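Long-range contact in uncharacterized protein (Magnetospirillum magneticum AMB-1, PDB 5MU5), which is a Maf-family glycosyltransferase involved in flagella formation, probably by transferring sugars to flagellin: residues D387-T399 / I468-R482. Numbering follows the deposited sequence.
Sequences DDSGPTVTNTGTT and IMLWTRDALGRIIGR
Asn395 and Thr472 join two nearly parallel helices of the central alpha/beta domain, 393-399 and 468-482, whose axes diverge by 6° and approach to 9.4 Å. Asn395 ND2 donates to Thr472 O at 3.1 Å; the acceptor lies in the amide plane, and the N-H meets a carbonyl lone pair. Thr472 O also accepts from Leu476 N, so the side-chain bond adds to the helical one. The other amide atom, OD1, takes the backbone N-H of Thr392, which fixes the rotation of the amide. Along the helices, Leu476 CD2 packs against Thr398 OG1 and CB, while Ile479 CG2 meets Thr398 CG2 at 3.8 Å.

The preceding loop lies along the other helix too. Pro391, after a cis peptide bond, sets CG 4.0 Å from Trp471 CB and CB against Ile468 CD1. Arg478 grips Asp388 side-on: NE and NH2 both reach OD1 at 3.0 Å from one face of the carboxylate, whose plane is turned 54° from the guanidinium. Arg482 NH1 meets Asp387 OD2 on its anti side at 3.1 Å.

Further out, Val393 and Thr394 touch Cys303 of strand 299-303, placing helix 393-399 against the sheet. The loop is tied back to this helix by Thr399: with OG1 anti to the backbone N (chi1 -172°), the hydroxyl donates to Asp387 O at 2.7 Å.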
loop_
_atom_site.group_PDB
_atom_site.type_symbol
_atom_site.label_atom_id
_atom_site.label_comp_id
_atom_site.label_asym_id
_atom_site.label_seq_id
_atom_site.Cartn_x
_atom_site.Cartn_y
_atom_site.Cartn_z
ATOM N N ASP A 387 -6.584 9.311 -9.088
ATOM C CA ASP A 387 -6.697 8.604 -7.829
ATOM C C ASP A 387 -7.764 7.537 -8.009
ATOM O O ASP A 387 -8.717 7.723 -8.790
ATOM C CB ASP A 387 -7.183 9.545 -6.731
ATOM C CG ASP A 387 -6.164 10.589 -6.356
ATOM O OD1 ASP A 387 -4.951 10.333 -6.529
ATOM O OD2 ASP A 387 -6.580 11.669 -5.874
ATOM N N ASP A 388 -7.627 6.443 -7.262
ATOM C CA ASP A 388 -8.588 5.350 -7.292
ATOM C C ASP A 388 -8.823 4.855 -8.712
ATOM O O ASP A 388 -9.934 4.483 -9.066
ATOM C CB ASP A 388 -9.912 5.760 -6.610
ATOM C CG ASP A 388 -9.748 6.025 -5.097
ATOM O OD1 ASP A 388 -9.145 5.169 -4.390
ATOM O OD2 ASP A 388 -10.237 7.079 -4.608
ATOM N N SER A 389 -7.770 4.852 -9.525
ATOM C CA SER A 389 -7.872 4.339 -10.888
ATOM C C SER A 389 -7.858 2.824 -10.872
ATOM O O SER A 389 -8.200 2.208 -11.887
ATOM C CB SER A 389 -6.776 4.881 -11.825
ATOM O OG SER A 389 -5.495 4.427 -11.472
ATOM N N GLY A 390 -7.463 2.244 -9.729
ATOM C CA GLY A 390 -7.481 0.786 -9.509
ATOM C C GLY A 390 -8.439 0.433 -8.383
ATOM O O GLY A 390 -9.018 1.341 -7.765
ATOM N N PRO A 391 -8.542 -0.859 -8.035
ATOM C CA PRO A 391 -7.745 -1.970 -8.538
ATOM C C PRO A 391 -8.136 -2.534 -9.905
ATOM O O PRO A 391 -7.329 -3.222 -10.518
ATOM C CB PRO A 391 -7.933 -3.052 -7.458
ATOM C CG PRO A 391 -9.257 -2.749 -6.840
ATOM C CD PRO A 391 -9.337 -1.258 -6.849
ATOM N N THR A 392 -9.345 -2.274 -10.376
ATOM C CA THR A 392 -9.770 -2.776 -11.689
ATOM C C THR A 392 -10.203 -1.634 -12.655
ATOM O O THR A 392 -10.337 -0.445 -12.270
ATOM C CB THR A 392 -10.893 -3.792 -11.522
ATOM O OG1 THR A 392 -12.009 -3.150 -10.897
ATOM C CG2 THR A 392 -10.418 -4.932 -10.626
ATOM N N VAL A 393 -10.437 -2.026 -13.905
ATOM C CA VAL A 393 -10.654 -1.086 -15.002
ATOM C C VAL A 393 -11.970 -0.313 -14.867
ATOM O O VAL A 393 -12.114 0.792 -15.395
ATOM C CB VAL A 393 -10.510 -1.796 -16.374
ATOM C CG1 VAL A 393 -11.592 -2.859 -16.572
ATOM C CG2 VAL A 393 -10.497 -0.781 -17.519
ATOM N N THR A 394 -12.902 -0.878 -14.119
ATOM C CA THR A 394 -14.151 -0.195 -13.790
ATOM C C THR A 394 -13.909 1.026 -12.906
ATOM O O THR A 394 -14.637 2.024 -13.009
ATOM C CB THR A 394 -15.127 -1.168 -13.102
ATOM O OG1 THR A 394 -15.614 -2.086 -14.096
ATOM C CG2 THR A 394 -16.284 -0.450 -12.564
ATOM N N ASN A 395 -12.900 0.928 -12.034
ATOM C CA ASN A 395 -12.467 2.052 -11.204
ATOM C C ASN A 395 -11.864 3.114 -12.096
ATOM O O ASN A 395 -12.094 4.298 -11.887
ATOM C CB ASN A 395 -11.395 1.622 -10.189
ATOM C CG ASN A 395 -11.896 0.556 -9.242
ATOM O OD1 ASN A 395 -11.491 -0.635 -9.301
ATOM N ND2 ASN A 395 -12.832 0.953 -8.397
ATOM N N THR A 396 -11.076 2.675 -13.080
ATOM C CA THR A 396 -10.391 3.584 -14.004
ATOM C C THR A 396 -11.390 4.408 -14.778
ATOM O O THR A 396 -11.236 5.612 -14.899
ATOM C CB THR A 396 -9.519 2.813 -15.018
ATOM O OG1 THR A 396 -8.735 1.819 -14.336
ATOM C CG2 THR A 396 -8.619 3.772 -15.776
ATOM N N GLY A 397 -12.428 3.758 -15.294
ATOM C CA GLY A 397 -13.462 4.468 -16.050
ATOM C C GLY A 397 -14.259 5.434 -15.188
ATOM O O GLY A 397 -14.565 6.536 -15.599
ATOM N N THR A 398 -14.597 5.029 -13.980
ATOM C CA THR A 398 -15.357 5.893 -13.096
ATOM C C THR A 398 -14.552 7.112 -12.702
ATOM O O THR A 398 -15.054 8.233 -12.748
ATOM C CB THR A 398 -15.762 5.125 -11.855
ATOM O OG1 THR A 398 -16.545 3.999 -12.267
ATOM C CG2 THR A 398 -16.559 6.009 -10.916
ATOM N N THR A 399 -13.293 6.912 -12.333
ATOM C CA THR A 399 -12.482 8.029 -11.861
ATOM C C THR A 399 -12.127 8.939 -13.037
ATOM O O THR A 399 -12.107 10.164 -12.879
ATOM C CB THR A 399 -11.224 7.587 -11.057
ATOM O OG1 THR A 399 -10.594 8.743 -10.484
ATOM C CG2 THR A 399 -10.205 6.899 -11.936
ATOM N N ILE A 468 -11.499 -9.260 -4.197
ATOM C CA ILE A 468 -11.061 -8.275 -5.199
ATOM C C ILE A 468 -12.221 -7.363 -5.620
ATOM O O ILE A 468 -12.027 -6.162 -5.914
ATOM C CB ILE A 468 -10.415 -8.944 -6.452
ATOM C CG1 ILE A 468 -9.929 -7.909 -7.495
ATOM C CG2 ILE A 468 -11.410 -9.842 -7.177
ATOM C CD1 ILE A 468 -8.874 -6.922 -7.025
ATOM N N MET A 469 -13.417 -7.941 -5.657
ATOM C CA MET A 469 -14.611 -7.199 -6.001
ATOM C C MET A 469 -15.047 -6.200 -4.906
ATOM O O MET A 469 -15.588 -5.127 -5.204
ATOM C CB MET A 469 -15.703 -8.186 -6.373
ATOM C CG MET A 469 -15.276 -9.002 -7.578
ATOM S SD MET A 469 -16.621 -9.852 -8.375
ATOM C CE MET A 469 -16.865 -11.347 -7.422
ATOM N N LEU A 470 -14.787 -6.530 -3.646
ATOM C CA LEU A 470 -15.130 -5.627 -2.558
ATOM C C LEU A 470 -14.190 -4.418 -2.572
ATOM O O LEU A 470 -14.631 -3.305 -2.295
ATOM C CB LEU A 470 -15.083 -6.339 -1.206
ATOM C CG LEU A 470 -15.942 -7.620 -1.123
ATOM C CD1 LEU A 470 -15.568 -8.416 0.113
ATOM C CD2 LEU A 470 -17.419 -7.328 -1.125
ATOM N N TRP A 471 -12.916 -4.636 -2.903
ATOM C CA TRP A 471 -11.951 -3.529 -3.029
ATOM C C TRP A 471 -12.368 -2.637 -4.175
ATOM O O TRP A 471 -12.341 -1.424 -4.066
ATOM C CB TRP A 471 -10.525 -4.011 -3.304
ATOM C CG TRP A 471 -9.936 -4.921 -2.252
ATOM C CD1 TRP A 471 -10.295 -5.009 -0.939
ATOM C CD2 TRP A 471 -8.829 -5.818 -2.427
ATOM N NE1 TRP A 471 -9.521 -5.938 -0.307
ATOM C CE2 TRP A 471 -8.601 -6.442 -1.187
ATOM C CE3 TRP A 471 -8.011 -6.150 -3.514
ATOM C CZ2 TRP A 471 -7.594 -7.398 -0.997
ATOM C CZ3 TRP A 471 -7.004 -7.113 -3.330
ATOM C CH2 TRP A 471 -6.813 -7.727 -2.079
ATOM N N THR A 472 -12.784 -3.256 -5.272
ATOM C CA THR A 472 -13.258 -2.518 -6.411
ATOM C C THR A 472 -14.467 -1.719 -6.007
ATOM O O THR A 472 -14.538 -0.532 -6.300
ATOM C CB THR A 472 -13.599 -3.459 -7.569
ATOM O OG1 THR A 472 -12.404 -4.096 -8.017
ATOM C CG2 THR A 472 -14.221 -2.685 -8.740
ATOM N N ARG A 473 -15.422 -2.367 -5.333
ATOM C CA ARG A 473 -16.616 -1.681 -4.833
ATOM C C ARG A 473 -16.289 -0.523 -3.911
ATOM O O ARG A 473 -16.900 0.553 -4.004
ATOM C CB ARG A 473 -17.494 -2.661 -4.078
ATOM C CG ARG A 473 -18.736 -2.050 -3.450
ATOM C CD ARG A 473 -19.278 -2.988 -2.386
ATOM N NE ARG A 473 -18.398 -2.994 -1.240
ATOM C CZ ARG A 473 -18.524 -3.797 -0.191
ATOM N NH1 ARG A 473 -19.524 -4.673 -0.132
ATOM N NH2 ARG A 473 -17.637 -3.717 0.797
ATOM N N ASP A 474 -15.366 -0.741 -2.970
ATOM C CA ASP A 474 -14.994 0.331 -2.049
ATOM C C ASP A 474 -14.308 1.493 -2.788
ATOM O O ASP A 474 -14.509 2.655 -2.429
ATOM C CB ASP A 474 -14.106 -0.188 -0.893
ATOM C CG ASP A 474 -14.871 -1.129 0.092
ATOM O OD1 ASP A 474 -16.058 -1.487 -0.127
ATOM O OD2 ASP A 474 -14.264 -1.526 1.107
ATOM N N ALA A 475 -13.510 1.201 -3.824
ATOM C CA ALA A 475 -12.811 2.293 -4.540
ATOM C C ALA A 475 -13.812 3.138 -5.351
ATOM O O ALA A 475 -13.679 4.364 -5.439
ATOM C CB ALA A 475 -11.681 1.763 -5.410
ATOM N N LEU A 476 -14.844 2.489 -5.873
ATOM C CA LEU A 476 -15.899 3.176 -6.611
ATOM C C LEU A 476 -16.684 4.108 -5.723
ATOM O O LEU A 476 -16.897 5.262 -6.081
ATOM C CB LEU A 476 -16.864 2.187 -7.256
ATOM C CG LEU A 476 -16.380 1.412 -8.475
ATOM C CD1 LEU A 476 -17.435 0.409 -8.910
ATOM C CD2 LEU A 476 -16.039 2.350 -9.617
ATOM N N GLY A 477 -17.114 3.625 -4.561
ATOM C CA GLY A 477 -17.853 4.460 -3.613
ATOM C C GLY A 477 -17.020 5.625 -3.138
ATOM O O GLY A 477 -17.476 6.768 -3.024
ATOM N N ARG A 478 -15.780 5.350 -2.846
ATOM C CA ARG A 478 -14.904 6.390 -2.365
ATOM C C ARG A 478 -14.675 7.487 -3.450
ATOM O O ARG A 478 -14.775 8.657 -3.153
ATOM C CB ARG A 478 -13.583 5.765 -1.869
ATOM C CG ARG A 478 -12.510 6.788 -1.515
ATOM C CD ARG A 478 -11.252 6.179 -0.877
ATOM N NE ARG A 478 -10.580 5.198 -1.741
ATOM C CZ ARG A 478 -10.662 3.866 -1.622
ATOM N NH1 ARG A 478 -11.390 3.288 -0.663
ATOM N NH2 ARG A 478 -9.993 3.091 -2.474
ATOM N N ILE A 479 -14.363 7.143 -4.695
ATOM C CA ILE A 479 -14.125 8.217 -5.681
ATOM C C ILE A 479 -15.412 8.990 -5.937
ATOM O O ILE A 479 -15.418 10.215 -5.992
ATOM C CB ILE A 479 -13.463 7.719 -7.006
ATOM C CG1 ILE A 479 -12.914 8.894 -7.816
ATOM C CG2 ILE A 479 -14.425 6.922 -7.859
ATOM C CD1 ILE A 479 -11.767 9.611 -7.142
ATOM N N ILE A 480 -16.528 8.291 -6.026
ATOM C CA ILE A 480 -17.788 8.973 -6.266
ATOM C C ILE A 480 -18.095 9.932 -5.128
ATOM O O ILE A 480 -18.478 11.085 -5.363
ATOM C CB ILE A 480 -18.922 7.983 -6.533
ATOM C CG1 ILE A 480 -18.699 7.332 -7.911
ATOM C CG2 ILE A 480 -20.252 8.699 -6.553
ATOM C CD1 ILE A 480 -19.509 6.077 -8.158
ATOM N N GLY A 481 -17.897 9.467 -3.895
ATOM C CA GLY A 481 -18.068 10.307 -2.716
ATOM C C GLY A 481 -17.284 11.613 -2.721
ATOM O O GLY A 481 -17.784 12.624 -2.294
ATOM N N ARG A 482 -16.068 11.607 -3.231
ATOM C CA ARG A 482 -15.271 12.836 -3.294
ATOM C C ARG A 482 -15.826 13.925 -4.239
ATOM O O ARG A 482 -15.401 15.069 -4.164
ATOM C CB ARG A 482 -13.831 12.509 -3.650
ATOM C CG ARG A 482 -13.146 11.673 -2.576
ATOM C CD ARG A 482 -11.736 11.262 -2.967
ATOM N NE ARG A 482 -10.899 12.443 -3.153
ATOM C CZ ARG A 482 -9.698 12.452 -3.732
ATOM N NH1 ARG A 482 -9.158 11.329 -4.205
ATOM N NH2 ARG A 482 -9.036 13.605 -3.845
#